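Local coordinates for probable primosomal replication protein n (Ralstonia solanacearum, PDB 4FDB) that probably binds single-stranded DNA as a homodimer and helps restart stalled replication forks by stabilising PriA on DNA during primosome assembly, at residues A[9-14]-A[29-34]; A[71-76]-A[87-92]; A[25-30]-A[57-62]. The protein carries 3 engineered substitutions. All blocks are in the same frame, centred on the assembly; numbering follows the deposited sequence. Where two conformers were deposited one is given.

Contact 1 comes first along the chain: it closes the short hairpin loop between strand 3-19 and strand 25-37. Strand 25-37 is then used again, because contact 3 begins on residues 25-30 and shares Cys-29 and Leu-30 with contact 1; it closes a longer loop that runs through strand 44-55 to helix 57-62. Contact 2 follows in series, pairing strand 70-79 with strand 87-96 as the last hairpin. The sheet ties the two hairpins together, since Ala-9 O lies 2.8 Å from Leu-71 N, a probable hydrogen bond, and Leu-31 packs on Phe-89. Met-58 of the helix touches the backbone of Ile-91 and Ser-92.

Contact 1: A[9-14]-A[29-34]; sequences ATLVER and CLLSYS. Engineered in segment 9-14: Val-12 (natural residue Ala).
A classic beta bulge interrupts the hairpin of strands 3-19 and 25-37 where Val-12 and Glu-13 both face Leu-30. Val-12 N donates to Leu-30 O at 2.9 Å, with N-H...O at 163°, while Leu-30 N turns to Glu-13 O at 3.0 Å. The two bonds of Leu-30 thus go to successive residues, and the register slips by one. Before the bulge, Thr-10 and Ser-32 form an antiparallel hydrogen-bonded pair, each N-H donating to the other's O. Leu-31 CA adds a CA-H...O contact to Thr-10 O.

Val-12, an engineered residue that is alanine in the natural sequence, sends its two methyls to different neighbours. CG1, anti to the backbone N (chi1 179°), lies beside Leu-30 CD2, the two side chains pointing the same way; CG2 presses on Ser-32 CB at 3.5 Å, a tight fit for two carbons. On the face that carries Leu-30 and Ser-32, Glu-13 CG meets Leu-30 CB at 3.8 Å.

In this OB-clan fold, a small beta barrel, the opposite face carries Leu-11, Leu-31 and Cys-29. Leu-11 CD1 touches both Cys-29 CB, 3.7 Å away, and Leu-31 CD2, and all three residues are buried; strand 44-55 continues the packing with Ala-52 against Cys-29 and Leu-31. Ala-9 CB rests on Leu-31 CB. Arg-14 touches Cys-29 through CB to CB, but its guanidinium leads away, and NE bonds to Ile-65 O.

At the other end a water lies 2.7 Å from Thr-10 OG1 and donates a hydrogen bond to Ser-32 O, which therefore accepts from both the water and Thr-10 N. The side chain of Tyr-33 sets out away from residues 9-14, and its OH is hydrogen-bonded to Ala-1 O of the second subunit.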
loop_
_atom_site.group_PDB
_atom_site.type_symbol
_atom_site.label_atom_id
_atom_site.label_comp_id
_atom_site.label_asym_id
_atom_site.label_seq_id
_atom_site.Cartn_x
_atom_site.Cartn_y
_atom_site.Cartn_z
ATOM N N ALA A 9 8.831 4.646 -7.702
ATOM C CA ALA A 9 8.945 3.326 -8.312
ATOM C C ALA A 9 9.110 3.437 -9.816
ATOM O O ALA A 9 8.754 4.445 -10.413
ATOM C CB ALA A 9 7.720 2.487 -7.979
ATOM N N THR A 10 9.654 2.385 -10.417
ATOM C CA THR A 10 9.908 2.359 -11.847
ATOM C C THR A 10 8.704 1.785 -12.583
ATOM O O THR A 10 8.173 0.749 -12.197
ATOM C CB THR A 10 11.132 1.484 -12.134
ATOM O OG1 THR A 10 12.259 2.024 -11.437
ATOM C CG2 THR A 10 11.429 1.421 -13.633
ATOM N N LEU A 11 8.269 2.456 -13.649
ATOM C CA LEU A 11 7.205 1.899 -14.477
ATOM C C LEU A 11 7.769 0.727 -15.271
ATOM O O LEU A 11 8.686 0.906 -16.047
ATOM C CB LEU A 11 6.663 2.946 -15.442
ATOM C CG LEU A 11 5.628 2.386 -16.420
ATOM C CD1 LEU A 11 4.389 1.995 -15.665
ATOM C CD2 LEU A 11 5.300 3.385 -17.530
ATOM N N VAL A 12 7.228 -0.471 -15.064
ATOM C CA VAL A 12 7.742 -1.663 -15.735
ATOM C C VAL A 12 6.999 -1.920 -17.036
ATOM O O VAL A 12 7.582 -2.200 -18.085
ATOM C CB VAL A 12 7.542 -2.909 -14.820
ATOM C CG1 VAL A 12 8.052 -4.162 -15.503
ATOM C CG2 VAL A 12 8.233 -2.709 -13.483
ATOM N N GLU A 13 5.675 -1.854 -16.958
ATOM C CA GLU A 13 4.897 -2.054 -18.156
ATOM C C GLU A 13 3.536 -1.431 -17.963
ATOM O O GLU A 13 3.103 -1.164 -16.841
ATOM C CB GLU A 13 4.771 -3.540 -18.489
ATOM C CG GLU A 13 4.340 -4.403 -17.333
ATOM C CD GLU A 13 4.306 -5.887 -17.692
ATOM O OE1 GLU A 13 5.375 -6.480 -17.981
ATOM O OE2 GLU A 13 3.201 -6.467 -17.687
ATOM N N ARG A 14 2.870 -1.173 -19.070
ATOM C CA ARG A 14 1.497 -0.690 -18.974
ATOM C C ARG A 14 0.649 -1.337 -20.044
ATOM O O ARG A 14 1.161 -1.746 -21.089
ATOM C CB ARG A 14 1.426 0.844 -19.017
ATOM C CG ARG A 14 2.232 1.489 -20.102
ATOM C CD ARG A 14 2.031 3.008 -20.126
ATOM N NE ARG A 14 2.975 3.644 -21.055
ATOM C CZ ARG A 14 2.786 3.746 -22.362
ATOM N NH1 ARG A 14 1.676 3.270 -22.922
ATOM N NH2 ARG A 14 3.702 4.337 -23.119
ATOM N N CYS A 29 -1.082 -0.659 -14.890
ATOM C CA CYS A 29 0.356 -0.790 -15.067
ATOM C C CYS A 29 0.972 -1.585 -13.933
ATOM O O CYS A 29 0.293 -1.960 -12.975
ATOM C CB CYS A 29 1.006 0.584 -15.201
ATOM S SG CYS A 29 0.773 1.658 -13.796
ATOM N N LEU A 30 2.255 -1.892 -14.086
ATOM C CA LEU A 30 3.011 -2.582 -13.058
ATOM C C LEU A 30 4.165 -1.670 -12.689
ATOM O O LEU A 30 4.885 -1.171 -13.578
ATOM C CB LEU A 30 3.570 -3.893 -13.623
ATOM C CG LEU A 30 4.368 -4.792 -12.672
ATOM C CD1 LEU A 30 3.474 -5.315 -11.555
ATOM C CD2 LEU A 30 4.994 -5.943 -13.437
ATOM N N LEU A 31 4.343 -1.459 -11.393
ATOM C CA LEU A 31 5.445 -0.650 -10.868
ATOM C C LEU A 31 6.403 -1.531 -10.095
ATOM O O LEU A 31 6.001 -2.519 -9.505
ATOM C CB LEU A 31 4.903 0.423 -9.922
ATOM C CG LEU A 31 3.888 1.366 -10.557
ATOM C CD1 LEU A 31 3.346 2.310 -9.500
ATOM C CD2 LEU A 31 4.532 2.152 -11.693
ATOM N N SER A 32 7.678 -1.167 -10.090
ATOM C CA SER A 32 8.677 -1.941 -9.371
ATOM C C SER A 32 9.342 -1.013 -8.397
ATOM O O SER A 32 9.903 0.013 -8.803
ATOM C CB SER A 32 9.746 -2.449 -10.346
ATOM O OG SER A 32 10.816 -3.062 -9.646
ATOM N N TYR A 33 9.289 -1.377 -7.120
ATOM C CA TYR A 33 9.949 -0.632 -6.066
ATOM C C TYR A 33 11.246 -1.310 -5.640
ATOM O O TYR A 33 11.301 -2.531 -5.442
ATOM C CB TYR A 33 9.029 -0.473 -4.828
ATOM C CG TYR A 33 9.755 0.219 -3.691
ATOM C CD1 TYR A 33 9.788 1.603 -3.602
ATOM C CD2 TYR A 33 10.459 -0.516 -2.734
ATOM C CE1 TYR A 33 10.496 2.234 -2.585
ATOM C CE2 TYR A 33 11.153 0.109 -1.718
ATOM C CZ TYR A 33 11.176 1.483 -1.658
ATOM O OH TYR A 33 11.880 2.095 -0.644
ATOM N N SER A 34 12.289 -0.506 -5.460
ATOM C CA SER A 34 13.554 -0.988 -4.915
ATOM C C SER A 34 14.201 0.083 -4.038
ATOM O O SER A 34 14.606 1.142 -4.521
ATOM C CB SER A 34 14.507 -1.398 -6.037
ATOM O OG SER A 34 14.749 -0.313 -6.915
HETATM O O HOH W 1 12.808 1.387 -8.907
#

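Contact 2: A[71-76]-A[87-92]. Engineered in segment 71-76: Asp-72 (natural residue Glu).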
loop_
_atom_site.group_PDB
_atom_site.type_symbol
_atom_site.label_atom_id
_atom_site.label_comp_id
_atom_site.label_asym_id
_atom_site.label_seq_id
_atom_site.Cartn_x
_atom_site.Cartn_y
_atom_site.Cartn_z
ATOM N N LEU A 71 8.922 7.077 -11.297
ATOM C CA LEU A 71 7.800 7.967 -11.025
ATOM C C LEU A 71 7.668 8.174 -9.529
ATOM O O LEU A 71 7.843 7.231 -8.778
ATOM C CB LEU A 71 6.510 7.322 -11.529
ATOM C CG LEU A 71 6.482 7.013 -13.025
ATOM C CD1 LEU A 71 5.245 6.204 -13.387
ATOM C CD2 LEU A 71 6.541 8.293 -13.804
ATOM N N ASP A 72 7.370 9.406 -9.116
ATOM C CA ASP A 72 6.995 9.723 -7.734
ATOM C C ASP A 72 5.484 9.679 -7.673
ATOM O O ASP A 72 4.839 10.576 -8.205
ATOM C CB ASP A 72 7.402 11.163 -7.415
ATOM C CG ASP A 72 8.603 11.251 -6.515
ATOM O OD1 ASP A 72 9.660 10.710 -6.889
ATOM O OD2 ASP A 72 8.491 11.882 -5.439
ATOM N N CYS A 73 4.918 8.650 -7.036
ATOM C CA CYS A 73 3.474 8.435 -7.078
ATOM C C CYS A 73 2.823 8.651 -5.727
ATOM O O CYS A 73 3.404 8.326 -4.688
ATOM C CB CYS A 73 3.169 6.991 -7.466
ATOM S SG CYS A 73 3.991 6.444 -8.973
ATOM N N VAL A 74 1.622 9.210 -5.748
ATOM C CA VAL A 74 0.772 9.193 -4.565
ATOM C C VAL A 74 -0.577 8.620 -4.960
ATOM O O VAL A 74 -0.970 8.644 -6.127
ATOM C CB VAL A 74 0.604 10.584 -3.938
ATOM C CG1 VAL A 74 1.898 11.028 -3.264
ATOM C CG2 VAL A 74 0.152 11.599 -4.978
ATOM N N GLY A 75 -1.291 8.075 -3.992
ATOM C CA GLY A 75 -2.621 7.600 -4.289
ATOM C C GLY A 75 -3.127 6.752 -3.169
ATOM O O GLY A 75 -2.744 6.969 -2.011
ATOM N N PHE A 76 -3.986 5.798 -3.507
ATOM C CA PHE A 76 -4.633 4.989 -2.476
ATOM C C PHE A 76 -4.741 3.541 -2.900
ATOM O O PHE A 76 -4.638 3.233 -4.074
ATOM C CB PHE A 76 -6.020 5.551 -2.144
ATOM C CG PHE A 76 -6.987 5.568 -3.312
ATOM C CD1 PHE A 76 -7.902 4.535 -3.493
ATOM C CD2 PHE A 76 -7.008 6.638 -4.199
ATOM C CE1 PHE A 76 -8.820 4.564 -4.548
ATOM C CE2 PHE A 76 -7.912 6.673 -5.261
ATOM C CZ PHE A 76 -8.804 5.632 -5.446
ATOM N N LEU A 87 -5.078 -6.476 -4.457
ATOM C CA LEU A 87 -5.165 -5.025 -4.336
ATOM C C LEU A 87 -4.484 -4.326 -5.506
ATOM O O LEU A 87 -3.609 -4.877 -6.156
ATOM C CB LEU A 87 -4.522 -4.543 -3.038
ATOM C CG LEU A 87 -5.123 -5.032 -1.721
ATOM C CD1 LEU A 87 -4.431 -4.298 -0.580
ATOM C CD2 LEU A 87 -6.629 -4.805 -1.700
ATOM N N VAL A 88 -4.889 -3.089 -5.738
ATOM C CA VAL A 88 -4.316 -2.287 -6.794
ATOM C C VAL A 88 -4.029 -0.899 -6.236
ATOM O O VAL A 88 -4.805 -0.380 -5.433
ATOM C CB VAL A 88 -5.272 -2.222 -8.005
ATOM C CG1 VAL A 88 -6.641 -1.680 -7.598
ATOM C CG2 VAL A 88 -4.677 -1.383 -9.123
ATOM N N PHE A 89 -2.906 -0.315 -6.646
ATOM C CA PHE A 89 -2.530 1.045 -6.268
ATOM C C PHE A 89 -3.159 2.046 -7.245
ATOM O O PHE A 89 -2.731 2.149 -8.391
ATOM C CB PHE A 89 -0.997 1.133 -6.283
ATOM C CG PHE A 89 -0.423 2.507 -5.976
ATOM C CD1 PHE A 89 -1.123 3.449 -5.233
ATOM C CD2 PHE A 89 0.855 2.833 -6.421
ATOM C CE1 PHE A 89 -0.564 4.700 -4.955
ATOM C CE2 PHE A 89 1.417 4.077 -6.160
ATOM C CZ PHE A 89 0.709 5.015 -5.420
ATOM N N HIS A 90 -4.181 2.773 -6.797
ATOM C CA HIS A 90 -4.776 3.820 -7.632
ATOM C C HIS A 90 -3.941 5.083 -7.519
ATOM O O HIS A 90 -3.827 5.666 -6.447
ATOM C CB HIS A 90 -6.207 4.136 -7.185
ATOM C CG HIS A 90 -7.210 3.091 -7.554
ATOM N ND1 HIS A 90 -8.298 3.359 -8.359
ATOM C CD2 HIS A 90 -7.320 1.790 -7.196
ATOM C CE1 HIS A 90 -9.024 2.266 -8.495
ATOM N NE2 HIS A 90 -8.457 1.300 -7.793
ATOM N N ILE A 91 -3.358 5.527 -8.626
ATOM C CA ILE A 91 -2.486 6.680 -8.578
ATOM C C ILE A 91 -3.300 7.943 -8.747
ATOM O O ILE A 91 -4.025 8.090 -9.730
ATOM C CB ILE A 91 -1.427 6.599 -9.695
ATOM C CG1 ILE A 91 -0.582 5.336 -9.494
ATOM C CG2 ILE A 91 -0.561 7.838 -9.689
ATOM C CD1 ILE A 91 0.245 4.954 -10.731
ATOM N N SER A 92 -3.209 8.853 -7.784
ATOM C CA SER A 92 -3.971 10.088 -7.896
ATOM C C SER A 92 -3.074 11.268 -8.250
ATOM O O SER A 92 -3.554 12.327 -8.659
ATOM C CB SER A 92 -4.751 10.368 -6.610
ATOM O OG SER A 92 -3.875 10.550 -5.519
#
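Phe-76 and His-90 satisfy each other's backbone: Phe-76 N donates to His-90 O at 2.9 Å, and His-90 N returns a bond to Phe-76 O, lying nearly on the line of the C=O although the N-H...O angle is bent to 145°. Ser-92 N gives the third bond, to Val-74 O at 2.8 Å, and that oxygen also receives a CA-H...O contact from Ile-91. His-90 O takes a second, closer one from Gly-75 CA at 3.1 Å. A CB on Gly-75 would clash with that oxygen. The hairpin joins strands 70-79 and 87-96 of the OB-clan sheet; the backbone of Gly-75 is hydrogen-bonded to that of Leu-5 of strand 3-19, and Val-74 likewise has a backbone hydrogen bond with Gly-93. With Phe-76 CG between its backbone N and carbonyl carbon (chi1 61°), His-90 CB sits over one face of the ring, 3.6 Å from its centroid, a CH-pi contact. The two rings are near parallel (19°) but slid apart. Phe-89, also buried, turns its ring edge to Gly-75 N and Phe-76 O, and its CE2 meets Cys-73 CB at 3.6 Å. Arg-44 of the second subunit packs on His-90, and Glu-39 of that subunit on Phe-76.

Contact 3: A[25-30]-A[57-62]; sequences PIVNCL and KMASVL
Pro-25 to Cys-29 run beneath helix 57-62 where the segment axes approach to 6.7 Å, with 47° between their N-to-C directions. Ala-59 stands nearest the strand, its CA 5.0 Å from that of Val-27. Backbone hydrogen bonds flank the strand on both edges, Val-27 to Gly-54 and Ile-26 to Arg-18. The helix is short: Val-61 N bonds to Lys-57 O and Leu-62 N to Met-58 O, and one turn separates the two residues, Ala-59 and Leu-62, that face the strand. The strand answers with every second residue, Pro-25, Val-27 and Cys-29.

With only a methyl at Ala-59, the helix lies close to the strand. Ala-59 CB sits 3.3 Å from Pro-25 O and also meets the proline ring at CB, 3.8 Å away, with ring and carbonyl both bordering the methyl. Val-27 reaches both helix residues: CG2 lies against Ala-59 O at 3.5 Å and near Ala-59 CB, while CG1, anti to the backbone N (chi1 169°), meets Leu-62 CB at 4.0 Å.

In the OB fold a helix between the third and fourth strands characteristically caps one end of the barrel, and helix 57-62 occupies that place, between strand 44-55 and strand 70-79. Leu-62 contacts the strand farther toward its C-terminal end, at Val-27 and Cys-29, whereas Ala-59 meets Pro-25 to Val-27. Leu-62 CD1 lies 3.8 Å from Val-27 O and touches Cys-29 SG at 4.1 Å. Leu-62 also packs on Leu-94 of strand 87-96, and Met-58 (selenomethionine) turns away from strand 25-30 to Ile-91 and Leu-94.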
loop_
_atom_site.group_PDB
_atom_site.type_symbol
_atom_site.label_atom_id
_atom_site.label_comp_id
_atom_site.label_asym_id
_atom_site.label_seq_id
_atom_site.Cartn_x
_atom_site.Cartn_y
_atom_site.Cartn_z
ATOM N N PRO A 25 -11.342 6.697 -18.941
ATOM C CA PRO A 25 -10.208 5.852 -19.324
ATOM C C PRO A 25 -9.430 5.330 -18.130
ATOM O O PRO A 25 -9.256 6.045 -17.147
ATOM C CB PRO A 25 -9.317 6.797 -20.138
ATOM C CG PRO A 25 -9.655 8.162 -19.668
ATOM C CD PRO A 25 -11.102 8.125 -19.208
ATOM N N ILE A 26 -8.940 4.100 -18.249
ATOM C CA ILE A 26 -8.103 3.484 -17.229
ATOM C C ILE A 26 -6.874 2.906 -17.888
ATOM O O ILE A 26 -6.991 2.208 -18.890
ATOM C CB ILE A 26 -8.810 2.276 -16.623
ATOM C CG1 ILE A 26 -10.199 2.659 -16.111
ATOM C CG2 ILE A 26 -7.935 1.635 -15.548
ATOM C CD1 ILE A 26 -10.171 3.499 -14.884
ATOM N N VAL A 27 -5.706 3.181 -17.318
ATOM C CA VAL A 27 -4.480 2.497 -17.724
ATOM C C VAL A 27 -3.955 1.695 -16.541
ATOM O O VAL A 27 -3.586 2.261 -15.517
ATOM C CB VAL A 27 -3.403 3.482 -18.250
ATOM C CG1 VAL A 27 -2.049 2.786 -18.405
ATOM C CG2 VAL A 27 -3.837 4.081 -19.588
ATOM N N ASN A 28 -3.967 0.373 -16.681
ATOM C CA ASN A 28 -3.353 -0.518 -15.708
ATOM C C ASN A 28 -1.862 -0.613 -15.958
ATOM O O ASN A 28 -1.422 -0.652 -17.099
ATOM C CB ASN A 28 -3.964 -1.907 -15.813
ATOM C CG ASN A 28 -5.361 -1.962 -15.240
ATOM O OD1 ASN A 28 -6.339 -1.737 -15.945
ATOM N ND2 ASN A 28 -5.459 -2.264 -13.952
ATOM N N CYS A 29 -1.082 -0.659 -14.890
ATOM C CA CYS A 29 0.356 -0.790 -15.067
ATOM C C CYS A 29 0.972 -1.585 -13.933
ATOM O O CYS A 29 0.293 -1.960 -12.975
ATOM C CB CYS A 29 1.006 0.584 -15.201
ATOM S SG CYS A 29 0.773 1.658 -13.796
ATOM N N LEU A 30 2.255 -1.892 -14.086
ATOM C CA LEU A 30 3.011 -2.582 -13.058
ATOM C C LEU A 30 4.165 -1.670 -12.689
ATOM O O LEU A 30 4.885 -1.171 -13.578
ATOM C CB LEU A 30 3.570 -3.893 -13.623
ATOM C CG LEU A 30 4.368 -4.792 -12.672
ATOM C CD1 LEU A 30 3.474 -5.315 -11.555
ATOM C CD2 LEU A 30 4.994 -5.943 -13.437
ATOM N N LYS A 57 -7.734 11.761 -16.179
ATOM C CA LYS A 57 -6.526 12.431 -16.660
ATOM C C LYS A 57 -5.271 11.623 -16.327
ATOM O O LYS A 57 -4.301 11.625 -17.079
ATOM C CB LYS A 57 -6.416 13.847 -16.099
ATOM C CG LYS A 57 -5.217 14.609 -16.649
ATOM C CD LYS A 57 -5.326 16.104 -16.423
ATOM C CE LYS A 57 -4.025 16.799 -16.813
ATOM N NZ LYS A 57 -3.497 16.317 -18.124
HETATM N N MSE A 58 -5.299 10.905 -15.213
HETATM C CA MSE A 58 -4.139 10.106 -14.830
HETATM C C MSE A 58 -3.893 8.948 -15.810
HETATM O O MSE A 58 -2.750 8.530 -16.015
HETATM C CB MSE A 58 -4.299 9.592 -13.398
HETATM C CG MSE A 58 -3.003 9.167 -12.746
HETATM SE SE MSE A 58 -1.760 10.688 -12.599
HETATM C CE MSE A 58 -3.003 12.024 -11.941
ATOM N N ALA A 59 -4.954 8.454 -16.443
ATOM C CA ALA A 59 -4.799 7.436 -17.480
ATOM C C ALA A 59 -4.039 8.049 -18.656
ATOM O O ALA A 59 -3.089 7.459 -19.181
ATOM C CB ALA A 59 -6.167 6.922 -17.947
ATOM N N SER A 60 -4.467 9.239 -19.065
ATOM C CA SER A 60 -3.816 9.945 -20.170
ATOM C C SER A 60 -2.336 10.185 -19.876
ATOM O O SER A 60 -1.476 10.041 -20.755
ATOM C CB SER A 60 -4.504 11.281 -20.417
ATOM O OG SER A 60 -5.854 11.094 -20.812
ATOM N N VAL A 61 -2.046 10.561 -18.636
ATOM C CA VAL A 61 -0.673 10.816 -18.228
ATOM C C VAL A 61 0.173 9.547 -18.315
ATOM O O VAL A 61 1.268 9.569 -18.872
ATOM C CB VAL A 61 -0.600 11.387 -16.798
ATOM C CG1 VAL A 61 0.853 11.399 -16.300
ATOM C CG2 VAL A 61 -1.211 12.789 -16.750
ATOM N N LEU A 62 -0.338 8.445 -17.781
ATOM C CA LEU A 62 0.408 7.184 -17.786
ATOM C C LEU A 62 0.605 6.672 -19.198
ATOM O O LEU A 62 1.642 6.083 -19.517
ATOM C CB LEU A 62 -0.320 6.113 -16.969
ATOM C CG LEU A 62 -0.216 6.188 -15.453
ATOM C CD1 LEU A 62 -1.151 5.158 -14.839
ATOM C CD2 LEU A 62 1.225 5.948 -15.027
#